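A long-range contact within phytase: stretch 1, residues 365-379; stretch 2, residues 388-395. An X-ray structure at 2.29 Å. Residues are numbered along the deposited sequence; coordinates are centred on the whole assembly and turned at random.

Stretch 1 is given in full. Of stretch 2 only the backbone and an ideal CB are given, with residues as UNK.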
ATOM      1  N   HIS A 365      10.022 -10.430 -21.629  1.00 21.84           N
ATOM      2  CA  HIS A 365      10.992 -11.337 -21.059  1.00 21.20           C
ATOM      3  C   HIS A 365      10.855 -11.477 -19.521  1.00 20.56           C
ATOM      4  O   HIS A 365      10.820 -12.591 -18.984  1.00 19.36           O
ATOM      5  CB  HIS A 365      12.377 -10.901 -21.430  1.00 20.45           C
ATOM      6  CG  HIS A 365      13.423 -11.700 -20.761  1.00 20.76           C
ATOM      7  ND1 HIS A 365      14.054 -11.274 -19.621  1.00 23.11           N
ATOM      8  CD2 HIS A 365      13.920 -12.925 -21.036  1.00 20.64           C
ATOM      9  CE1 HIS A 365      14.934 -12.186 -19.247  1.00 22.97           C
ATOM     10  NE2 HIS A 365      14.873 -13.192 -20.090  1.00 21.58           N
ATOM     11  N   VAL A 366      10.764 -10.339 -18.834  1.00 20.38           N
ATOM     12  CA  VAL A 366      10.644 -10.288 -17.358  1.00 19.94           C
ATOM     13  C   VAL A 366       9.320 -10.885 -16.822  1.00 20.23           C
ATOM     14  O   VAL A 366       9.243 -11.269 -15.657  1.00 20.05           O
ATOM     15  CB  VAL A 366      10.853  -8.842 -16.858  1.00 19.66           C
ATOM     16  CG1 VAL A 366       9.688  -7.957 -17.273  1.00 19.24           C
ATOM     17  CG2 VAL A 366      11.077  -8.809 -15.359  1.00 18.74           C
ATOM     18  N   GLY A 367       8.287 -10.956 -17.672  1.00 20.83           N
ATOM     19  CA  GLY A 367       7.025 -11.598 -17.308  1.00 20.89           C
ATOM     20  C   GLY A 367       7.252 -13.108 -17.191  1.00 21.36           C
ATOM     21  O   GLY A 367       6.484 -13.819 -16.521  1.00 21.61           O
ATOM     22  N   ILE A 368       8.321 -13.592 -17.826  1.00 20.81           N
ATOM     23  CA  ILE A 368       8.599 -15.026 -17.879  1.00 20.56           C
ATOM     24  C   ILE A 368       9.729 -15.366 -16.935  1.00 20.94           C
ATOM     25  O   ILE A 368       9.560 -16.246 -16.078  1.00 21.55           O
ATOM     26  CB  ILE A 368       8.933 -15.539 -19.313  1.00 20.81           C
ATOM     27  CG1 ILE A 368       7.863 -15.157 -20.359  1.00 21.38           C
ATOM     28  CG2 ILE A 368       9.107 -17.073 -19.300  1.00 21.16           C
ATOM     29  CD1 ILE A 368       8.192 -15.742 -21.835  1.00 20.72           C
ATOM     30  N   THR A 369      10.871 -14.676 -17.072  1.00 20.44           N
ATOM     31  CA  THR A 369      12.036 -14.996 -16.265  1.00 20.80           C
ATOM     32  C   THR A 369      12.650 -13.816 -15.520  1.00 20.88           C
ATOM     33  O   THR A 369      13.750 -13.369 -15.871  1.00 21.37           O
ATOM     34  CB  THR A 369      13.143 -15.731 -17.079  1.00 21.24           C
ATOM     35  OG1 THR A 369      13.660 -14.856 -18.091  1.00 23.37           O
ATOM     36  CG2 THR A 369      12.591 -16.948 -17.858  1.00 19.44           C
ATOM     37  N   PRO A 370      11.978 -13.324 -14.474  1.00 20.37           N
ATOM     38  CA  PRO A 370      12.616 -12.394 -13.573  1.00 20.06           C
ATOM     39  C   PRO A 370      13.597 -13.240 -12.795  1.00 19.69           C
ATOM     40  O   PRO A 370      13.550 -14.472 -12.913  1.00 19.89           O
ATOM     41  CB  PRO A 370      11.466 -11.963 -12.661  1.00 19.36           C
ATOM     42  CG  PRO A 370      10.579 -13.188 -12.630  1.00 19.44           C
ATOM     43  CD  PRO A 370      10.590 -13.611 -14.050  1.00 20.56           C
ATOM     44  N   GLN A 371      14.469 -12.615 -12.007  1.00 19.35           N
ATOM     45  CA  GLN A 371      15.310 -13.401 -11.093  1.00 18.95           C
ATOM     46  C   GLN A 371      14.345 -14.145 -10.198  1.00 18.95           C
ATOM     47  O   GLN A 371      13.331 -13.568  -9.785  1.00 19.91           O
ATOM     48  CB  GLN A 371      16.202 -12.503 -10.276  1.00 17.54           C
ATOM     49  CG  GLN A 371      17.212 -11.739 -11.086  1.00 17.21           C
ATOM     50  CD  GLN A 371      18.423 -12.598 -11.491  1.00 20.46           C
ATOM     51  OE1 GLN A 371      18.417 -13.814 -11.306  1.00 18.00           O
ATOM     52  NE2 GLN A 371      19.456 -11.954 -12.034  1.00 16.71           N
ATOM     53  N   GLY A 372      14.612 -15.426  -9.942  1.00 18.16           N
ATOM     54  CA  GLY A 372      13.744 -16.201  -9.086  1.00 16.82           C
ATOM     55  C   GLY A 372      12.481 -16.601  -9.828  1.00 17.56           C
ATOM     56  O   GLY A 372      11.471 -16.933  -9.197  1.00 18.13           O
ATOM     57  N   ALA A 373      12.519 -16.555 -11.163  1.00 17.18           N
ATOM     58  CA  ALA A 373      11.396 -16.976 -12.009  1.00 16.64           C
ATOM     59  C   ALA A 373      10.830 -18.341 -11.611  1.00 16.97           C
ATOM     60  O   ALA A 373      11.579 -19.255 -11.270  1.00 16.60           O
ATOM     61  CB  ALA A 373      11.818 -17.013 -13.458  1.00 15.92           C
ATOM     62  N   ARG A 374       9.511 -18.478 -11.705  1.00 16.82           N
ATOM     63  CA  ARG A 374       8.847 -19.698 -11.360  1.00 16.96           C
ATOM     64  C   ARG A 374       7.810 -20.001 -12.414  1.00 18.08           C
ATOM     65  O   ARG A 374       6.895 -19.218 -12.661  1.00 19.44           O
ATOM     66  CB  ARG A 374       8.231 -19.614  -9.943  1.00 16.59           C
ATOM     67  CG  ARG A 374       7.378 -18.367  -9.677  1.00 16.39           C
ATOM     68  CD  ARG A 374       7.355 -17.916  -8.246  1.00 15.23           C
ATOM     69  NE  ARG A 374       8.662 -17.400  -7.893  1.00 16.50           N
ATOM     70  CZ  ARG A 374       9.025 -16.952  -6.697  1.00 18.77           C
ATOM     71  NH1 ARG A 374       8.168 -16.946  -5.673  1.00 19.58           N
ATOM     72  NH2 ARG A 374      10.255 -16.474  -6.541  1.00 18.16           N
ATOM     73  N   THR A 375       7.972 -21.122 -13.086  1.00 18.52           N
ATOM     74  CA  THR A 375       6.946 -21.578 -13.978  1.00 18.53           C
ATOM     75  C   THR A 375       6.363 -22.811 -13.318  1.00 19.26           C
ATOM     76  O   THR A 375       7.068 -23.770 -13.022  1.00 19.02           O
ATOM     77  CB  THR A 375       7.550 -21.872 -15.370  1.00 18.55           C
ATOM     78  OG1 THR A 375       7.614 -20.631 -16.103  1.00 19.02           O
ATOM     79  CG2 THR A 375       6.649 -22.825 -16.206  1.00 14.86           C
ATOM     80  N   ILE A 376       5.077 -22.757 -13.030  1.00 20.28           N
ATOM     81  CA  ILE A 376       4.430 -23.864 -12.349  1.00 21.20           C
ATOM     82  C   ILE A 376       3.302 -24.420 -13.225  1.00 22.57           C
ATOM     83  O   ILE A 376       2.522 -23.654 -13.809  1.00 22.53           O
ATOM     84  CB  ILE A 376       3.889 -23.386 -11.006  1.00 21.16           C
ATOM     85  CG1 ILE A 376       5.033 -23.274  -9.980  1.00 20.53           C
ATOM     86  CG2 ILE A 376       2.738 -24.276 -10.528  1.00 20.61           C
ATOM     87  CD1 ILE A 376       4.657 -22.400  -8.792  1.00 19.24           C
ATOM     88  N   ILE A 377       3.269 -25.748 -13.347  1.00 23.53           N
ATOM     89  CA  ILE A 377       2.101 -26.471 -13.837  1.00 24.09           C
ATOM     90  C   ILE A 377       1.381 -27.124 -12.669  1.00 24.59           C
ATOM     91  O   ILE A 377       1.986 -27.882 -11.922  1.00 24.98           O
ATOM     92  CB  ILE A 377       2.534 -27.511 -14.869  1.00 24.86           C
ATOM     93  CG1 ILE A 377       3.379 -26.816 -15.949  1.00 24.63           C
ATOM     94  CG2 ILE A 377       1.299 -28.210 -15.459  1.00 24.89           C
ATOM     95  CD1 ILE A 377       4.098 -27.743 -16.902  1.00 27.23           C
ATOM     96  N   GLU A 378       0.106 -26.781 -12.478  1.00 24.82           N
ATOM     97  CA  GLU A 378      -0.738 -27.420 -11.477  1.00 25.46           C
ATOM     98  C   GLU A 378      -1.625 -28.363 -12.234  1.00 25.10           C
ATOM     99  O   GLU A 378      -2.092 -28.025 -13.300  1.00 25.40           O
ATOM    100  CB  GLU A 378      -1.668 -26.428 -10.760  1.00 25.13           C
ATOM    101  CG  GLU A 378      -0.970 -25.199 -10.245  1.00 27.20           C
ATOM    102  CD  GLU A 378      -1.890 -24.221  -9.559  1.00 25.13           C
ATOM    103  OE1 GLU A 378      -2.966 -23.893 -10.113  1.00 25.89           O
ATOM    104  OE2 GLU A 378      -1.506 -23.781  -8.468  1.00 25.10           O
ATOM    105  N   LYS A 379      -1.884 -29.525 -11.650  1.00 24.91           N
ATOM    106  CA  LYS A 379      -2.792 -30.490 -12.217  1.00 24.01           C
ATOM    107  C   LYS A 379      -3.752 -30.793 -11.107  1.00 23.42           C
ATOM    108  O   LYS A 379      -3.341 -31.087 -10.005  1.00 21.99           O
ATOM    109  CB  LYS A 379      -2.046 -31.767 -12.624  1.00 24.43           C
ATOM    110  CG  LYS A 379      -2.969 -32.862 -13.154  1.00 24.81           C
ATOM    111  CD  LYS A 379      -2.228 -34.154 -13.277  1.00 26.69           C
ATOM    112  CE  LYS A 379      -3.185 -35.281 -13.637  1.00 28.04           C
ATOM    113  NZ  LYS A 379      -2.424 -36.477 -14.074  1.00 30.48           N
ATOM    114  N   UNK A 388      -5.132 -29.131 -16.150  1.00 26.01           N
ATOM    115  CA  UNK A 388      -3.772 -28.651 -16.084  1.00 25.55           C
ATOM    116  C   UNK A 388      -3.818 -27.127 -16.298  1.00 24.39           C
ATOM    117  O   UNK A 388      -4.600 -26.634 -17.089  1.00 22.89           O
ATOM    118  CB  UNK A 388      -2.885 -29.348 -17.118  1.00 25.55           C
ATOM    119  N   UNK A 389      -3.013 -26.375 -15.564  1.00 23.55           N
ATOM    120  CA  UNK A 389      -2.846 -24.972 -15.912  1.00 22.83           C
ATOM    121  C   UNK A 389      -1.470 -24.486 -15.493  1.00 22.45           C
ATOM    122  O   UNK A 389      -0.805 -25.102 -14.657  1.00 21.88           O
ATOM    123  CB  UNK A 389      -3.935 -24.119 -15.259  1.00 22.83           C
ATOM    124  N   UNK A 390      -1.070 -23.369 -16.090  1.00 22.50           N
ATOM    125  CA  UNK A 390       0.205 -22.731 -15.813  1.00 22.24           C
ATOM    126  C   UNK A 390       0.073 -21.535 -14.878  1.00 21.79           C
ATOM    127  O   UNK A 390      -0.811 -20.709 -15.056  1.00 21.67           O
ATOM    128  CB  UNK A 390       0.859 -22.291 -17.124  1.00 22.24           C
ATOM    129  N   UNK A 391       0.979 -21.441 -13.905  1.00 21.05           N
ATOM    130  CA  UNK A 391       1.105 -20.272 -13.060  1.00 20.03           C
ATOM    131  C   UNK A 391       2.551 -19.797 -13.260  1.00 20.52           C
ATOM    132  O   UNK A 391       3.512 -20.446 -12.806  1.00 20.88           O
ATOM    133  CB  UNK A 391       0.781 -20.576 -11.596  1.00 20.03           C
ATOM    134  N   UNK A 392       2.706 -18.676 -13.979  1.00 19.49           N
ATOM    135  CA  UNK A 392       4.003 -18.124 -14.298  1.00 17.93           C
ATOM    136  C   UNK A 392       4.179 -16.919 -13.395  1.00 18.51           C
ATOM    137  O   UNK A 392       3.380 -15.971 -13.415  1.00 18.58           O
ATOM    138  CB  UNK A 392       4.126 -17.757 -15.778  1.00 17.93           C
ATOM    139  N   UNK A 393       5.206 -16.970 -12.566  1.00 18.80           N
ATOM    140  CA  UNK A 393       5.493 -15.881 -11.632  1.00 18.89           C
ATOM    141  C   UNK A 393       4.241 -15.382 -10.940  1.00 18.90           C
ATOM    142  O   UNK A 393       3.947 -14.183 -10.924  1.00 18.48           O
ATOM    143  CB  UNK A 393       6.173 -14.721 -12.362  1.00 18.89           C
ATOM    144  N   UNK A 394       3.525 -16.355 -10.383  1.00 17.99           N
ATOM    145  CA  UNK A 394       2.391 -16.133  -9.523  1.00 19.05           C
ATOM    146  C   UNK A 394       1.128 -15.660 -10.200  1.00 19.00           C
ATOM    147  O   UNK A 394       0.241 -15.158  -9.526  1.00 19.92           O
ATOM    148  CB  UNK A 394       2.780 -15.115  -8.449  1.00 19.05           C
ATOM    149  N   UNK A 395       1.035 -15.852 -11.509  1.00 18.78           N
ATOM    150  CA  UNK A 395      -0.158 -15.499 -12.253  1.00 18.92           C
ATOM    151  C   UNK A 395      -0.609 -16.701 -13.056  1.00 18.77           C
ATOM    152  O   UNK A 395       0.216 -17.347 -13.676  1.00 19.24           O
ATOM    153  CB  UNK A 395       0.093 -14.295 -13.163  1.00 18.92           C
TER

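Residues 374-379 form a strand, and 388-392 runs beside it at 158°, antiparallel. The backbone sets the rules: side chains alternate between two faces, and positions 388 to 392 pair in register with residues 379 to 375.

Position 388 lies across from Lys379 in a non-hydrogen-bonded pair, its CB on the face that carries Thr375, Ile377 and Lys379. The ideal CB is 4.6 Å from Ile377 CG2, and the Lys379 side chain leads away, leaving its aliphatic stem to line the site. A beta-branched or other apolar residue would suit. It is Val388, whose CG1 packs 3.5 Å from Ile377 CG2.

Position 389 is on the other face, paired with Glu378 through two backbone bonds: its N to Glu378 O and Glu378 N to its O, both 2.9 Å. Beyond the CB waits a carboxylate, with Glu378 OE1 turned toward this strand. Arginine or lysine would answer the charge; a polar donor might serve. Arg389 answers it with a salt bridge: its NE is 2.7 Å from Glu378 OE1 and its NH2 3.0 Å from the same Glu378 OE1, the oxygen lying at the edge of the guanidinium.

Position 390 returns to the face of Ile377. Its CA makes a CA-H...O contact with Ile376 O at 3.2 Å, and its ideal CB is 5.3 Å from Ile377 CG1. A long apolar or aromatic side chain could reach across that isoleucine. Tyr390 does so, with CE1 3.4 Å from Ile377 CG1, while Thr375 CG2 meets the ring edge at CD1, 4.2 Å away.

Position 391 shares its face with Ile376 and Glu378. Both backbone bonds to Ile376 form: its N to Ile376 O at 2.7 Å, and Ile376 N to its O at 2.8 Å. Valine, isoleucine or threonine would fit the extended backbone. The choice is Val391: its CB is 4.2 Å from Ile376 CB, and its CG2 lies 3.6 Å from Glu378 CD.

Position 392 faces Thr375 across the pair, its ideal CB 4.5 Å from Thr375 OG1 and 4.6 Å from Gly367 O. A branched aliphatic could span both. In Ile392, CD1 comes 3.6 Å from Thr375 OG1, while CG2 approaches Gly367 O at 3.5 Å.

At 393 phi is positive (44°), as the type I' turn from 392 to 395 requires, favouring asparagine, aspartate or glycine. Its N donates to Arg374 O at 2.8 Å, nearly straight. Gly367 O and Pro370 CG lie near the ideal CB, so a compact polar group fits. Asn393 has the largest covered area of stretch 2, its side chain reaching in among Gly367, Ile368, Pro370, Ala373 and Arg374.

Position 394 also has positive phi (73°), which suits glycine or asparagine, but Arg374 nearby invites an acid. Asp394 OD2 lies 4.1 Å from Arg374 NH1, an attraction of charges alone.

Position 395 closes the turn out of reach of stretch 1, which sets no demand here; it is Ala395.

Stretch 2, residues 388-395: VRYVINDA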
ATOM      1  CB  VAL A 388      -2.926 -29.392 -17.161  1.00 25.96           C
ATOM      2  CG1 VAL A 388      -1.624 -28.736 -17.373  1.00 28.09           C
ATOM      3  CG2 VAL A 388      -2.686 -30.851 -16.720  1.00 27.29           C
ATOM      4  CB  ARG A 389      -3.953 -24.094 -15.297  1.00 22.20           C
ATOM      5  CG  ARG A 389      -3.823 -23.902 -13.817  1.00 21.50           C
ATOM      6  CD  ARG A 389      -4.817 -22.916 -13.271  1.00 19.09           C
ATOM      7  NE  ARG A 389      -4.705 -22.841 -11.833  1.00 16.92           N
ATOM      8  CZ  ARG A 389      -5.537 -22.154 -11.071  1.00 20.05           C
ATOM      9  NH1 ARG A 389      -6.563 -21.503 -11.640  1.00 18.62           N
ATOM     10  NH2 ARG A 389      -5.365 -22.137  -9.744  1.00 18.56           N
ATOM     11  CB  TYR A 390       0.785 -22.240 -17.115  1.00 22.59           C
ATOM     12  CG  TYR A 390       1.427 -23.324 -17.914  1.00 23.19           C
ATOM     13  CD1 TYR A 390       2.796 -23.595 -17.771  1.00 22.49           C
ATOM     14  CD2 TYR A 390       0.677 -24.100 -18.816  1.00 22.40           C
ATOM     15  CE1 TYR A 390       3.394 -24.583 -18.512  1.00 21.73           C
ATOM     16  CE2 TYR A 390       1.285 -25.111 -19.566  1.00 22.27           C
ATOM     17  CZ  TYR A 390       2.628 -25.345 -19.396  1.00 23.04           C
ATOM     18  OH  TYR A 390       3.237 -26.336 -20.126  1.00 25.78           O
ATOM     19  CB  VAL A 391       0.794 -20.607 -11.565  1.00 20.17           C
ATOM     20  CG1 VAL A 391       0.516 -19.354 -10.773  1.00 18.59           C
ATOM     21  CG2 VAL A 391      -0.418 -21.559 -11.437  1.00 19.16           C
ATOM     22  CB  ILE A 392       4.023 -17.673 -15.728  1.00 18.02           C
ATOM     23  CG1 ILE A 392       3.446 -18.749 -16.661  1.00 17.74           C
ATOM     24  CG2 ILE A 392       5.450 -17.156 -16.111  1.00 15.95           C
ATOM     25  CD1 ILE A 392       4.071 -20.148 -16.458  1.00 20.16           C
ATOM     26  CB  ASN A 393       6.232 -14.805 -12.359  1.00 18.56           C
ATOM     27  CG  ASN A 393       7.425 -15.351 -13.004  1.00 17.98           C
ATOM     28  OD1 ASN A 393       7.655 -15.171 -14.194  1.00 20.39           O
ATOM     29  ND2 ASN A 393       8.184 -16.095 -12.236  1.00 17.43           N
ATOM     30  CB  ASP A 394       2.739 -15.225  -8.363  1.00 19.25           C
ATOM     31  CG  ASP A 394       3.721 -15.833  -7.448  1.00 21.46           C
ATOM     32  OD1 ASP A 394       3.471 -16.984  -7.013  1.00 24.70           O
ATOM     33  OD2 ASP A 394       4.761 -15.233  -7.078  1.00 23.11           O
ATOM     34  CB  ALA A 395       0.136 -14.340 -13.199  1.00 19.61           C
TER
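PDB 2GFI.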